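Long-range contacts in cortical-lytic enzyme (Bacillus cereus, PDB 4S3J), which degrades cortex peptidoglycan during spore germination, acting as an N-acetylglucosaminidase that probably attacks spore peptidoglycan only once it is partly broken down: residues M212-D218 with G244-T250; L234-K238 with Q272-D277. The contacts are given in a common frame with arbitrary orientation. Residue numbers count along the deposited sequence, not the author numbering.

Contact 1 (M212-D218 with G244-T250)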
loop_
_atom_site.group_PDB
_atom_site.type_symbol
_atom_site.label_atom_id
_atom_site.label_comp_id
_atom_site.label_asym_id
_atom_site.label_seq_id
_atom_site.Cartn_x
_atom_site.Cartn_y
_atom_site.Cartn_z
ATOM N N MET A 212 18.742 -9.208 -7.928
ATOM C CA MET A 212 17.838 -8.961 -6.820
ATOM C C MET A 212 18.624 -8.581 -5.571
ATOM O O MET A 212 19.050 -9.445 -4.808
ATOM C CB MET A 212 16.957 -10.179 -6.579
ATOM C CG MET A 212 15.874 -10.350 -7.629
ATOM S SD MET A 212 15.221 -12.038 -7.583
ATOM C CE MET A 212 13.868 -11.916 -8.739
ATOM N N ARG A 213 18.836 -7.283 -5.375
ATOM C CA ARG A 213 19.742 -6.834 -4.325
ATOM C C ARG A 213 19.111 -6.767 -2.934
ATOM O O ARG A 213 19.803 -6.497 -1.962
ATOM C CB ARG A 213 20.356 -5.475 -4.704
ATOM C CG ARG A 213 21.310 -5.561 -5.893
ATOM C CD ARG A 213 21.959 -4.222 -6.214
ATOM N NE ARG A 213 21.104 -3.341 -6.999
ATOM C CZ ARG A 213 21.320 -2.038 -7.153
ATOM N NH1 ARG A 213 22.351 -1.449 -6.566
ATOM N NH2 ARG A 213 20.500 -1.312 -7.888
ATOM N N ASP A 214 17.807 -7.010 -2.821
ATOM C CA ASP A 214 17.185 -7.199 -1.511
ATOM C C ASP A 214 16.583 -8.591 -1.435
ATOM O O ASP A 214 15.822 -8.987 -2.314
ATOM C CB ASP A 214 16.085 -6.164 -1.246
ATOM C CG ASP A 214 15.419 -6.358 0.123
ATOM O OD1 ASP A 214 16.032 -5.997 1.154
ATOM O OD2 ASP A 214 14.283 -6.872 0.184
ATOM N N ILE A 215 16.941 -9.323 -0.386
ATOM C CA ILE A 215 16.399 -10.642 -0.107
ATOM C C ILE A 215 15.316 -10.509 0.944
ATOM O O ILE A 215 15.566 -10.003 2.046
ATOM C CB ILE A 215 17.494 -11.621 0.392
ATOM C CG1 ILE A 215 18.527 -11.923 -0.704
ATOM C CG2 ILE A 215 16.878 -12.978 0.746
ATOM C CD1 ILE A 215 19.403 -10.822 -1.115
ATOM N N HIS A 216 14.107 -10.917 0.578
ATOM C CA HIS A 216 12.936 -10.713 1.413
ATOM C C HIS A 216 12.268 -12.022 1.834
ATOM O O HIS A 216 11.787 -12.762 0.987
ATOM C CB HIS A 216 11.892 -9.875 0.679
ATOM C CG HIS A 216 10.711 -9.532 1.529
ATOM N ND1 HIS A 216 10.659 -8.400 2.293
ATOM C CD2 HIS A 216 9.558 -10.208 1.774
ATOM C CE1 HIS A 216 9.518 -8.365 2.967
ATOM N NE2 HIS A 216 8.842 -9.460 2.669
ATOM N N PHE A 217 12.202 -12.274 3.141
ATOM C CA PHE A 217 11.510 -13.445 3.656
ATOM C C PHE A 217 10.103 -13.124 4.118
ATOM O O PHE A 217 9.873 -12.249 4.987
ATOM C CB PHE A 217 12.305 -14.076 4.794
ATOM C CG PHE A 217 13.617 -14.610 4.357
ATOM C CD1 PHE A 217 13.690 -15.836 3.719
ATOM C CD2 PHE A 217 14.784 -13.900 4.572
ATOM C CE1 PHE A 217 14.888 -16.336 3.292
ATOM C CE2 PHE A 217 16.002 -14.402 4.150
ATOM C CZ PHE A 217 16.051 -15.626 3.508
ATOM N N ASP A 218 9.156 -13.766 3.451
ATOM C CA ASP A 218 7.776 -13.758 3.884
ATOM C C ASP A 218 7.462 -15.148 4.416
ATOM O O ASP A 218 6.883 -15.976 3.712
ATOM C CB ASP A 218 6.837 -13.373 2.752
ATOM C CG ASP A 218 5.387 -13.335 3.198
ATOM O OD1 ASP A 218 5.148 -13.299 4.428
ATOM O OD2 ASP A 218 4.495 -13.314 2.326
ATOM N N GLY A 244 26.246 -4.321 -0.918
ATOM C CA GLY A 244 25.295 -3.882 -1.913
ATOM C C GLY A 244 23.985 -4.629 -1.807
ATOM O O GLY A 244 23.008 -4.240 -2.443
ATOM N N TYR A 245 23.955 -5.698 -1.017
ATOM C CA TYR A 245 22.706 -6.427 -0.814
ATOM C C TYR A 245 22.118 -6.065 0.542
ATOM O O TYR A 245 22.853 -5.739 1.480
ATOM C CB TYR A 245 22.891 -7.951 -0.885
ATOM C CG TYR A 245 23.223 -8.488 -2.262
ATOM C CD1 TYR A 245 24.462 -8.241 -2.843
ATOM C CD2 TYR A 245 22.281 -9.198 -3.006
ATOM C CE1 TYR A 245 24.775 -8.730 -4.097
ATOM C CE2 TYR A 245 22.588 -9.688 -4.262
ATOM C CZ TYR A 245 23.834 -9.445 -4.807
ATOM O OH TYR A 245 24.136 -9.919 -6.060
ATOM N N THR A 246 20.798 -6.169 0.644
ATOM C CA THR A 246 20.065 -5.932 1.884
ATOM C C THR A 246 19.112 -7.088 2.195
ATOM O O THR A 246 18.815 -7.919 1.331
ATOM C CB THR A 246 19.246 -4.641 1.821
ATOM O OG1 THR A 246 18.363 -4.684 0.692
ATOM C CG2 THR A 246 20.168 -3.456 1.707
ATOM N N LEU A 247 18.614 -7.095 3.427
ATOM C CA LEU A 247 17.723 -8.132 3.924
ATOM C C LEU A 247 16.436 -7.518 4.471
ATOM O O LEU A 247 16.479 -6.517 5.185
ATOM C CB LEU A 247 18.433 -8.924 5.019
ATOM C CG LEU A 247 17.649 -9.939 5.836
ATOM C CD1 LEU A 247 17.149 -11.083 4.929
ATOM C CD2 LEU A 247 18.533 -10.503 6.982
ATOM N N SER A 248 15.290 -8.110 4.134
ATOM C CA SER A 248 14.026 -7.634 4.662
ATOM C C SER A 248 13.096 -8.788 4.990
ATOM O O SER A 248 13.318 -9.919 4.547
ATOM C CB SER A 248 13.353 -6.669 3.667
ATOM O OG SER A 248 13.098 -7.301 2.421
ATOM N N THR A 249 12.079 -8.496 5.795
ATOM C CA THR A 249 11.082 -9.486 6.195
ATOM C C THR A 249 9.669 -8.920 6.248
ATOM O O THR A 249 9.473 -7.696 6.412
ATOM C CB THR A 249 11.373 -10.045 7.584
ATOM O OG1 THR A 249 11.440 -8.953 8.504
ATOM C CG2 THR A 249 12.684 -10.862 7.597
ATOM N N THR A 250 8.698 -9.826 6.148
ATOM C CA THR A 250 7.299 -9.523 6.394
ATOM C C THR A 250 6.931 -9.783 7.853
ATOM O O THR A 250 7.271 -10.822 8.418
ATOM C CB THR A 250 6.378 -10.371 5.477
ATOM O OG1 THR A 250 6.569 -9.969 4.115
ATOM C CG2 THR A 250 4.908 -10.206 5.861
#

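Contact 2 (L234-K238 with Q272-D277)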
loop_
_atom_site.group_PDB
_atom_site.type_symbol
_atom_site.label_atom_id
_atom_site.label_comp_id
_atom_site.label_asym_id
_atom_site.label_seq_id
_atom_site.Cartn_x
_atom_site.Cartn_y
_atom_site.Cartn_z
ATOM N N LEU A 234 17.876 -15.514 10.246
ATOM C CA LEU A 234 18.016 -14.177 9.687
ATOM C C LEU A 234 19.416 -13.632 9.960
ATOM O O LEU A 234 20.017 -13.030 9.063
ATOM C CB LEU A 234 16.942 -13.245 10.243
ATOM C CG LEU A 234 15.511 -13.567 9.776
ATOM C CD1 LEU A 234 14.558 -12.727 10.587
ATOM C CD2 LEU A 234 15.315 -13.327 8.272
ATOM N N ARG A 235 19.977 -13.903 11.145
ATOM C CA ARG A 235 21.340 -13.473 11.410
ATOM C C ARG A 235 22.296 -14.180 10.464
ATOM O O ARG A 235 23.216 -13.569 9.945
ATOM C CB ARG A 235 21.768 -13.739 12.866
ATOM C CG ARG A 235 20.902 -13.070 13.916
ATOM C CD ARG A 235 21.377 -13.314 15.350
ATOM N NE ARG A 235 20.409 -12.752 16.291
ATOM C CZ ARG A 235 19.583 -13.458 17.061
ATOM N NH1 ARG A 235 19.618 -14.788 17.062
ATOM N NH2 ARG A 235 18.724 -12.826 17.854
ATOM N N ASN A 236 22.076 -15.474 10.224
ATOM C CA ASN A 236 22.974 -16.219 9.344
ATOM C C ASN A 236 22.962 -15.675 7.919
ATOM O O ASN A 236 24.005 -15.574 7.282
ATOM C CB ASN A 236 22.609 -17.699 9.322
ATOM C CG ASN A 236 22.949 -18.412 10.627
ATOM O OD1 ASN A 236 23.731 -17.916 11.447
ATOM N ND2 ASN A 236 22.345 -19.580 10.829
ATOM N N VAL A 237 21.781 -15.327 7.412
ATOM C CA VAL A 237 21.691 -14.741 6.078
ATOM C C VAL A 237 22.352 -13.363 6.047
ATOM O O VAL A 237 23.134 -13.072 5.144
ATOM C CB VAL A 237 20.223 -14.604 5.604
ATOM C CG1 VAL A 237 20.169 -13.892 4.257
ATOM C CG2 VAL A 237 19.561 -15.979 5.504
ATOM N N LYS A 238 22.020 -12.527 7.029
ATOM C CA LYS A 238 22.542 -11.156 7.092
ATOM C C LYS A 238 24.066 -11.161 7.067
ATOM O O LYS A 238 24.691 -10.379 6.343
ATOM C CB LYS A 238 22.043 -10.448 8.352
ATOM C CG LYS A 238 22.549 -9.015 8.482
ATOM C CD LYS A 238 22.078 -8.152 7.356
ATOM C CE LYS A 238 22.547 -6.734 7.542
ATOM N NZ LYS A 238 22.348 -5.982 6.287
ATOM N N GLN A 272 14.040 -9.005 14.967
ATOM C CA GLN A 272 14.179 -8.798 13.531
ATOM C C GLN A 272 14.642 -7.374 13.245
ATOM O O GLN A 272 15.494 -7.157 12.387
ATOM C CB GLN A 272 12.859 -9.108 12.802
ATOM C CG GLN A 272 12.476 -10.596 12.845
ATOM C CD GLN A 272 11.465 -11.005 11.778
ATOM O OE1 GLN A 272 11.291 -10.314 10.778
ATOM N NE2 GLN A 272 10.773 -12.116 12.014
ATOM N N GLY A 273 14.122 -6.410 13.999
ATOM C CA GLY A 273 14.481 -5.015 13.805
ATOM C C GLY A 273 15.963 -4.738 13.991
ATOM O O GLY A 273 16.521 -3.790 13.430
ATOM N N GLN A 274 16.603 -5.573 14.800
ATOM C CA GLN A 274 18.019 -5.463 15.057
ATOM C C GLN A 274 18.861 -6.067 13.922
ATOM O O GLN A 274 20.035 -5.739 13.767
ATOM C CB GLN A 274 18.337 -6.130 16.402
ATOM C CG GLN A 274 19.674 -5.743 16.985
ATOM C CD GLN A 274 19.828 -6.190 18.428
ATOM O OE1 GLN A 274 18.841 -6.364 19.143
ATOM N NE2 GLN A 274 21.068 -6.369 18.865
ATOM N N ILE A 275 18.273 -7.002 13.181
ATOM C CA ILE A 275 18.983 -7.731 12.140
ATOM C C ILE A 275 18.781 -7.162 10.735
ATOM O O ILE A 275 19.730 -7.006 9.977
ATOM C CB ILE A 275 18.555 -9.208 12.128
ATOM C CG1 ILE A 275 18.803 -9.852 13.497
ATOM C CG2 ILE A 275 19.301 -9.979 11.040
ATOM C CD1 ILE A 275 18.078 -11.160 13.710
ATOM N N VAL A 276 17.533 -6.923 10.360
ATOM C CA VAL A 276 17.220 -6.625 8.962
ATOM C C VAL A 276 17.374 -5.141 8.577
ATOM O O VAL A 276 17.486 -4.259 9.432
ATOM C CB VAL A 276 15.775 -7.077 8.623
ATOM C CG1 VAL A 276 15.542 -8.534 9.017
ATOM C CG2 VAL A 276 14.758 -6.164 9.292
ATOM N N ASP A 277 17.403 -4.874 7.276
ATOM C CA ASP A 277 17.460 -3.506 6.768
ATOM C C ASP A 277 16.097 -2.831 6.807
ATOM O O ASP A 277 16.010 -1.643 7.119
ATOM C CB ASP A 277 18.028 -3.504 5.350
ATOM C CG ASP A 277 19.498 -3.879 5.320
ATOM O OD1 ASP A 277 20.323 -2.995 5.631
ATOM O OD2 ASP A 277 19.829 -5.054 5.046
#

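Contact 1 (M212-D218 with G244-T250)
Two adjacent parallel strands of the family 18 TIM barrel, joined through helix 227-240 as a beta-alpha-beta unit, run side by side here at 20°. Their backbones pair in register: Arg213 O accepts from Thr246 N (2.8 Å), Ile215 N donates to Thr246 O (2.9 Å), Ile215 O accepts from Ser248 N (2.8 Å), Phe217 N donates to Ser248 O (3.0 Å), and Phe217 O accepts from Thr250 N (2.9 Å). The alternate residues Asp214, His216 and Asp218 turn their backbone groups to strand 168-177 instead. Inside the barrel, polar side chains satisfy one another. Both oxygens of Asp214 accept a hydroxyl, OD1 from Thr246 OG1 (2.7 Å) and OD2 from Ser248 OG (2.6 Å). With its hydrogen directed at Asp214, Ser248 OG accepts from His216 ND1 (2.7 Å) through a lone pair, while NE2 of that ring is hydrogen-bonded to Thr250 OG1 (2.7 Å). Small hydroxyl residues suit this crowded interior. On the outer face Phe217 and Leu247 pack against helix 227-240, Phe217 CE2 touching Leu247 CD1 at 3.6 Å, and the one hydroxyl there, Thr249 OG1, is hydrogen-bonded to Gln272. Strand 214-218 leads to Asp218 and the probable proton donor Glu220, the Asp-x-Glu end of the family signature. The chemistry implies a carboxylate held by two hydroxyls, one of which (Ser248) takes a hydrogen bond from an imidazole protonated at ND1, a polar chain fixed beneath the active site.

Contact 2 (L234-K238 with Q272-D277)
Gln272 comes first, and its amide carbon, CD, lies against Leu234 CD1 at 3.7 Å; its polar OE1 is engaged by Thr249 on the neighbouring strand, so a long side chain can lie along a leucine while its oxygen reaches a polar partner. One helical turn on, Ile275 points straight at the other helix and is the main apolar plug. Its CG2 lies 4.1 Å from Leu234 CB and 3.9 Å from Lys238 CB, while its CD1 reaches the aliphatic Arg235 CG at 3.4 Å; the guanidinium of Arg235 is turned to a salt bridge with Glu228. These are successive helices on the outside of the TIM barrel, with strand 246-251 leading from one toward the other, and a branched side chain fills the groove between them. Past Val276, Asp277 brings an acid to the partly exposed border, where OD2 forms a salt bridge with Lys238 NZ at 3.0 Å and also accepts from Leu247 N on the strand beneath.

Contact 1 is buried barrel wall, contact 2 the partly buried outer layer, their centres about 10 Å apart. Helix 227-240, which connects the two strands of contact 1, supplies one side of contact 2, and strand 246-251 precedes helix 269-275, so the two contacts interlock along the chain. They also touch, and the joint between them is made where Thr249 OG1 lies 2.7 Å from Gln272 OE1 and Leu247 O 2.8 Å from Asp277 N, both probable hydrogen bonds. The chemistry follows depth. Strand pairing in 212-218 with 244-250 comes from backbone bonds and an enclosed polar network, whereas 234-238 with 272-277 has no backbone bond, relying on aliphatic packing with one salt bridge near solvent.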